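Major allergen DAU C 1 (PDB 2WQL) is a plant-defence protein and food allergen of the Bet v 1 family that probably binds small hydrophobic ligands in an internal cavity. Local coordinates at residues A[75-87]-A[95-107]. The protein carries 4 engineered substitutions. Sequence-based numbering, arbitrary orientation.
Sequences NKEALSYDSTVID and IESIETHMVVVPT. Engineered in segment 75-87: Ser80 (natural residue Thr). Engineered in segment 95-107: Met102 (natural residue Leu). With P4C (O-acetaldehydyl-hexaethylene glycol), chain E.
Tyr81 and Met102, Ser83 and Thr100, and Val85 and Ile98 form three successive hydrogen-bonded pairs, each closed by two backbone bonds. They zip strands 80-87 and 95-106 into a hairpin whose segment axes run nearly antiparallel. Ser83 O accepts twice: from Thr100 N at 2.8 Å, nearly in line with the carbonyl, and from Thr100 OG1, also at 2.8 Å, from above the carbonyl plane. That second bond depends on Thr100 OG1 standing between its own N and carbonyl carbon (chi1 78°).

Ser83 OG and Thr100 OG1 each lie 3.8 Å from C6 of the bound polyether. On the same face, Met102, an engineered residue, extends with CG anti to its backbone N and then bends at the CG-SD bond, setting CE 3.9 Å from Tyr81 CB. The Tyr81 ring instead departs from strand 95-106; C3 of the ligand approaches it obliquely, 3.8 Å from Tyr81 CE2, and Tyr81 OH is hydrogen-bonded to Thr71. Further along, Val85 and Ile98 run alongside one another in the same direction, CB to CB 4.0 Å.

On the face with Asp82, Glu99 and His101 the contact is mainly polar. His101 ND1 donates to Asp82 OD1 (2.8 Å, bent to 140° at the hydrogen), reaching the oxygen from above the carboxylate plane, with carboxylate and ring planes 65° apart. The other ring nitrogen, His101 NE2, meets the anti lone pair of Glu99 OE2 at 2.6 Å, within the ring plane; Glu99 OE1 is hydrogen-bonded to His121.

With acceptors at both nitrogens, the imidazole is fixed in rotation and probably biased towards the protonated form. The hairpin is thus two-sided: a hydrogen-bonded Asp82–His101–Glu99 chain ties one face, while on the other Tyr81, Ser83 and Thr100 contribute to the ligand pocket, the family's internal cavity, beside Met102.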
loop_
_atom_site.group_PDB
_atom_site.type_symbol
_atom_site.label_atom_id
_atom_site.label_comp_id
_atom_site.label_asym_id
_atom_site.label_seq_id
_atom_site.Cartn_x
_atom_site.Cartn_y
_atom_site.Cartn_z
ATOM N N ASN A 75 19.447 -19.971 -3.344
ATOM C CA ASN A 75 19.142 -20.333 -1.975
ATOM C C ASN A 75 17.721 -20.857 -1.940
ATOM O O ASN A 75 16.777 -20.103 -1.938
ATOM C CB ASN A 75 19.357 -19.156 -1.025
ATOM C CG ASN A 75 19.359 -19.574 0.414
ATOM O OD1 ASN A 75 18.481 -20.313 0.854
ATOM N ND2 ASN A 75 20.335 -19.090 1.174
ATOM N N LYS A 76 17.599 -22.172 -1.922
ATOM C CA LYS A 76 16.312 -22.845 -1.981
ATOM C C LYS A 76 15.440 -22.580 -0.757
ATOM O O LYS A 76 14.214 -22.518 -0.863
ATOM C CB LYS A 76 16.530 -24.355 -2.158
ATOM C CG LYS A 76 17.165 -24.705 -3.505
ATOM C CD LYS A 76 17.723 -26.149 -3.572
ATOM C CE LYS A 76 18.568 -26.359 -4.863
ATOM N NZ LYS A 76 18.955 -27.792 -5.067
ATOM N N GLU A 77 16.078 -22.426 0.393
ATOM C CA GLU A 77 15.378 -22.235 1.645
ATOM C C GLU A 77 14.881 -20.803 1.793
ATOM O O GLU A 77 13.786 -20.568 2.299
ATOM C CB GLU A 77 16.310 -22.597 2.795
ATOM C CG GLU A 77 16.743 -24.074 2.799
ATOM C CD GLU A 77 15.577 -25.041 3.076
ATOM O OE1 GLU A 77 14.498 -24.585 3.546
ATOM O OE2 GLU A 77 15.738 -26.263 2.831
ATOM N N ALA A 78 15.679 -19.847 1.328
ATOM C CA ALA A 78 15.329 -18.442 1.427
ATOM C C ALA A 78 14.521 -17.929 0.245
ATOM O O ALA A 78 14.033 -16.808 0.303
ATOM C CB ALA A 78 16.566 -17.629 1.584
ATOM N N LEU A 79 14.375 -18.748 -0.803
ATOM C CA LEU A 79 13.731 -18.364 -2.056
ATOM C C LEU A 79 14.397 -17.119 -2.686
ATOM O O LEU A 79 13.714 -16.174 -3.088
ATOM C CB LEU A 79 12.237 -18.123 -1.839
ATOM C CG LEU A 79 11.476 -19.151 -0.992
ATOM C CD1 LEU A 79 9.997 -18.820 -0.951
ATOM C CD2 LEU A 79 11.716 -20.578 -1.492
ATOM N N SER A 80 15.725 -17.118 -2.762
ATOM C CA SER A 80 16.439 -16.070 -3.467
ATOM C C SER A 80 17.276 -16.643 -4.600
ATOM O O SER A 80 17.684 -17.807 -4.564
ATOM C CB SER A 80 17.321 -15.253 -2.518
ATOM O OG SER A 80 18.482 -15.949 -2.125
ATOM N N TYR A 81 17.509 -15.818 -5.615
ATOM C CA TYR A 81 18.240 -16.224 -6.824
ATOM C C TYR A 81 19.003 -15.014 -7.336
ATOM O O TYR A 81 18.425 -13.939 -7.483
ATOM C CB TYR A 81 17.272 -16.734 -7.895
ATOM C CG TYR A 81 17.912 -17.314 -9.155
ATOM C CD1 TYR A 81 18.483 -18.589 -9.155
ATOM C CD2 TYR A 81 17.911 -16.609 -10.355
ATOM C CE1 TYR A 81 19.058 -19.117 -10.301
ATOM C CE2 TYR A 81 18.481 -17.126 -11.494
ATOM C CZ TYR A 81 19.052 -18.377 -11.471
ATOM O OH TYR A 81 19.620 -18.896 -12.618
ATOM N N ASP A 82 20.304 -15.196 -7.567
ATOM C CA ASP A 82 21.166 -14.150 -8.099
ATOM C C ASP A 82 21.758 -14.626 -9.412
ATOM O O ASP A 82 22.231 -15.751 -9.501
ATOM C CB ASP A 82 22.298 -13.840 -7.122
ATOM C CG ASP A 82 21.790 -13.443 -5.743
ATOM O OD1 ASP A 82 20.983 -12.503 -5.648
ATOM O OD2 ASP A 82 22.198 -14.085 -4.746
ATOM N N SER A 83 21.728 -13.767 -10.427
ATOM C CA SER A 83 22.233 -14.110 -11.746
ATOM C C SER A 83 22.662 -12.887 -12.522
ATOM O O SER A 83 22.174 -11.779 -12.257
ATOM C CB SER A 83 21.159 -14.828 -12.546
ATOM O OG SER A 83 20.014 -14.010 -12.683
ATOM N N THR A 84 23.564 -13.095 -13.488
ATOM C CA THR A 84 24.168 -11.998 -14.248
ATOM C C THR A 84 24.086 -12.237 -15.735
ATOM O O THR A 84 24.433 -13.303 -16.206
ATOM C CB THR A 84 25.647 -11.822 -13.892
ATOM O OG1 THR A 84 25.779 -11.708 -12.477
ATOM C CG2 THR A 84 26.222 -10.559 -14.545
ATOM N N VAL A 85 23.620 -11.241 -16.472
ATOM C CA VAL A 85 23.623 -11.323 -17.932
ATOM C C VAL A 85 24.994 -10.859 -18.388
ATOM O O VAL A 85 25.400 -9.745 -18.075
ATOM C CB VAL A 85 22.525 -10.446 -18.583
ATOM C CG1 VAL A 85 22.519 -10.659 -20.066
ATOM C CG2 VAL A 85 21.152 -10.757 -17.973
ATOM N N ILE A 86 25.708 -11.716 -19.110
ATOM C CA ILE A 86 27.115 -11.457 -19.426
ATOM C C ILE A 86 27.432 -11.318 -20.916
ATOM O O ILE A 86 28.522 -10.861 -21.272
ATOM C CB ILE A 86 28.045 -12.523 -18.771
ATOM C CG1 ILE A 86 27.792 -13.917 -19.343
ATOM C CG2 ILE A 86 27.841 -12.533 -17.264
ATOM C CD1 ILE A 86 28.854 -14.937 -18.958
ATOM N N ASP A 87 26.499 -11.706 -21.782
ATOM C CA ASP A 87 26.721 -11.635 -23.227
ATOM C C ASP A 87 25.387 -11.566 -23.934
ATOM O O ASP A 87 24.353 -11.859 -23.345
ATOM C CB ASP A 87 27.513 -12.857 -23.734
ATOM C CG ASP A 87 28.153 -12.637 -25.140
ATOM O OD1 ASP A 87 28.213 -11.479 -25.617
ATOM O OD2 ASP A 87 28.618 -13.632 -25.767
ATOM N N ILE A 95 26.682 -2.189 -22.530
ATOM C CA ILE A 95 26.473 -2.703 -21.167
ATOM C C ILE A 95 27.471 -3.826 -20.937
ATOM O O ILE A 95 27.504 -4.786 -21.705
ATOM C CB ILE A 95 25.052 -3.260 -20.946
ATOM C CG1 ILE A 95 23.989 -2.181 -21.212
ATOM C CG2 ILE A 95 24.932 -3.771 -19.527
ATOM C CD1 ILE A 95 22.527 -2.685 -21.182
ATOM N N GLU A 96 28.308 -3.704 -19.912
ATOM C CA GLU A 96 29.287 -4.747 -19.617
ATOM C C GLU A 96 28.598 -5.976 -19.034
ATOM O O GLU A 96 28.870 -7.111 -19.460
ATOM C CB GLU A 96 30.345 -4.244 -18.648
ATOM C CG GLU A 96 31.231 -3.126 -19.219
ATOM C CD GLU A 96 32.093 -2.427 -18.152
ATOM O OE1 GLU A 96 31.747 -2.482 -16.939
ATOM O OE2 GLU A 96 33.124 -1.810 -18.537
ATOM N N SER A 97 27.701 -5.749 -18.072
ATOM C CA SER A 97 26.895 -6.829 -17.501
ATOM C C SER A 97 25.644 -6.310 -16.788
ATOM O O SER A 97 25.612 -5.156 -16.350
ATOM C CB SER A 97 27.746 -7.660 -16.540
ATOM O OG SER A 97 28.031 -6.949 -15.352
ATOM N N ILE A 98 24.613 -7.157 -16.701
ATOM C CA ILE A 98 23.410 -6.842 -15.926
ATOM C C ILE A 98 23.320 -7.775 -14.718
ATOM O O ILE A 98 22.984 -8.944 -14.845
ATOM C CB ILE A 98 22.116 -6.937 -16.756
ATOM C CG1 ILE A 98 22.211 -6.089 -18.026
ATOM C CG2 ILE A 98 20.915 -6.482 -15.932
ATOM C CD1 ILE A 98 21.040 -6.234 -18.939
ATOM N N GLU A 99 23.652 -7.246 -13.550
ATOM C CA GLU A 99 23.688 -8.025 -12.306
ATOM C C GLU A 99 22.281 -7.995 -11.709
ATOM O O GLU A 99 21.741 -6.930 -11.506
ATOM C CB GLU A 99 24.720 -7.392 -11.359
ATOM C CG GLU A 99 24.938 -8.050 -10.007
ATOM C CD GLU A 99 25.639 -7.105 -9.000
ATOM O OE1 GLU A 99 26.561 -6.342 -9.414
ATOM O OE2 GLU A 99 25.260 -7.126 -7.799
ATOM N N THR A 100 21.681 -9.157 -11.455
ATOM C CA THR A 100 20.330 -9.207 -10.880
ATOM C C THR A 100 20.243 -9.998 -9.567
ATOM O O THR A 100 20.949 -10.967 -9.346
ATOM C CB THR A 100 19.299 -9.803 -11.860
ATOM O OG1 THR A 100 19.429 -11.230 -11.885
ATOM C CG2 THR A 100 19.495 -9.266 -13.252
ATOM N N HIS A 101 19.347 -9.572 -8.697
ATOM C CA HIS A 101 19.140 -10.211 -7.381
ATOM C C HIS A 101 17.646 -10.334 -7.129
ATOM O O HIS A 101 16.940 -9.340 -7.127
ATOM C CB HIS A 101 19.746 -9.370 -6.270
ATOM C CG HIS A 101 21.212 -9.120 -6.432
ATOM N ND1 HIS A 101 22.171 -9.985 -5.942
ATOM C CD2 HIS A 101 21.888 -8.116 -7.039
ATOM C CE1 HIS A 101 23.372 -9.518 -6.238
ATOM N NE2 HIS A 101 23.226 -8.384 -6.901
ATOM N N MET A 102 17.166 -11.556 -6.963
ATOM C CA MET A 102 15.743 -11.801 -6.850
ATOM C C MET A 102 15.414 -12.484 -5.535
ATOM O O MET A 102 16.138 -13.376 -5.080
ATOM C CB MET A 102 15.278 -12.685 -7.996
ATOM C CG MET A 102 13.792 -12.758 -8.130
ATOM S SD MET A 102 13.314 -13.934 -9.389
ATOM C CE MET A 102 13.643 -15.458 -8.503
ATOM N N VAL A 103 14.315 -12.071 -4.924
ATOM C CA VAL A 103 13.820 -12.763 -3.744
ATOM C C VAL A 103 12.299 -12.874 -3.848
ATOM O O VAL A 103 11.648 -11.943 -4.274
ATOM C CB VAL A 103 14.258 -12.043 -2.442
ATOM C CG1 VAL A 103 13.651 -10.644 -2.361
ATOM C CG2 VAL A 103 13.902 -12.868 -1.209
ATOM N N VAL A 104 11.748 -14.027 -3.488
ATOM C CA VAL A 104 10.304 -14.235 -3.491
ATOM C C VAL A 104 9.841 -14.183 -2.040
ATOM O O VAL A 104 10.263 -14.991 -1.237
ATOM C CB VAL A 104 9.918 -15.587 -4.108
ATOM C CG1 VAL A 104 8.444 -15.662 -4.293
ATOM C CG2 VAL A 104 10.621 -15.793 -5.430
ATOM N N VAL A 105 8.989 -13.230 -1.688
ATOM C CA VAL A 105 8.561 -13.123 -0.293
ATOM C C VAL A 105 7.071 -13.433 -0.144
ATOM O O VAL A 105 6.279 -13.043 -0.990
ATOM C CB VAL A 105 8.904 -11.732 0.351
ATOM C CG1 VAL A 105 10.177 -11.160 -0.225
ATOM C CG2 VAL A 105 7.781 -10.765 0.181
ATOM N N PRO A 106 6.689 -14.156 0.920
ATOM C CA PRO A 106 5.275 -14.473 1.107
ATOM C C PRO A 106 4.444 -13.308 1.595
ATOM O O PRO A 106 4.969 -12.367 2.184
ATOM C CB PRO A 106 5.289 -15.587 2.157
ATOM C CG PRO A 106 6.583 -15.481 2.816
ATOM C CD PRO A 106 7.546 -14.937 1.820
ATOM N N THR A 107 3.144 -13.392 1.351
ATOM C CA THR A 107 2.189 -12.359 1.736
ATOM C C THR A 107 1.136 -12.955 2.660
ATOM O O THR A 107 0.819 -14.150 2.575
ATOM C CB THR A 107 1.483 -11.778 0.502
ATOM O OG1 THR A 107 2.418 -11.027 -0.268
ATOM C CG2 THR A 107 0.380 -10.849 0.906
HETATM O O1 P4C E . 15.671 -18.742 -13.926
HETATM C C2 P4C E . 15.790 -17.538 -14.142
HETATM C C3 P4C E . 15.192 -16.501 -13.208
HETATM O O4 P4C E . 15.577 -15.201 -13.692
HETATM C C5 P4C E . 15.497 -14.098 -12.762
HETATM C C6 P4C E . 16.395 -12.964 -13.275
HETATM O O7 P4C E . 15.650 -12.014 -14.031
HETATM C C8 P4C E . 14.781 -11.160 -13.255
HETATM C C9 P4C E . 13.331 -11.079 -13.788
HETATM O O10 P4C E . 12.398 -11.684 -12.860
HETATM C C11 P4C E . 11.151 -12.103 -13.447
HETATM C C12 P4C E . 11.046 -13.625 -13.522
HETATM O O13 P4C E . 10.912 -14.055 -14.885
HETATM C C14 P4C E . 10.736 -15.468 -15.057
HETATM C C15 P4C E . 12.077 -16.194 -15.063
HETATM O O16 P4C E . 12.482 -16.524 -16.393
HETATM C C17 P4C E . 13.915 -16.586 -16.592
HETATM C C18 P4C E . 14.309 -16.109 -18.009
HETATM O O19 P4C E . 15.675 -15.633 -18.091
HETATM C C20 P4C E . 15.821 -14.203 -18.209
HETATM C C21 P4C E . 17.147 -13.741 -17.571
HETATM O O22 P4C E . 17.011 -12.673 -16.603
#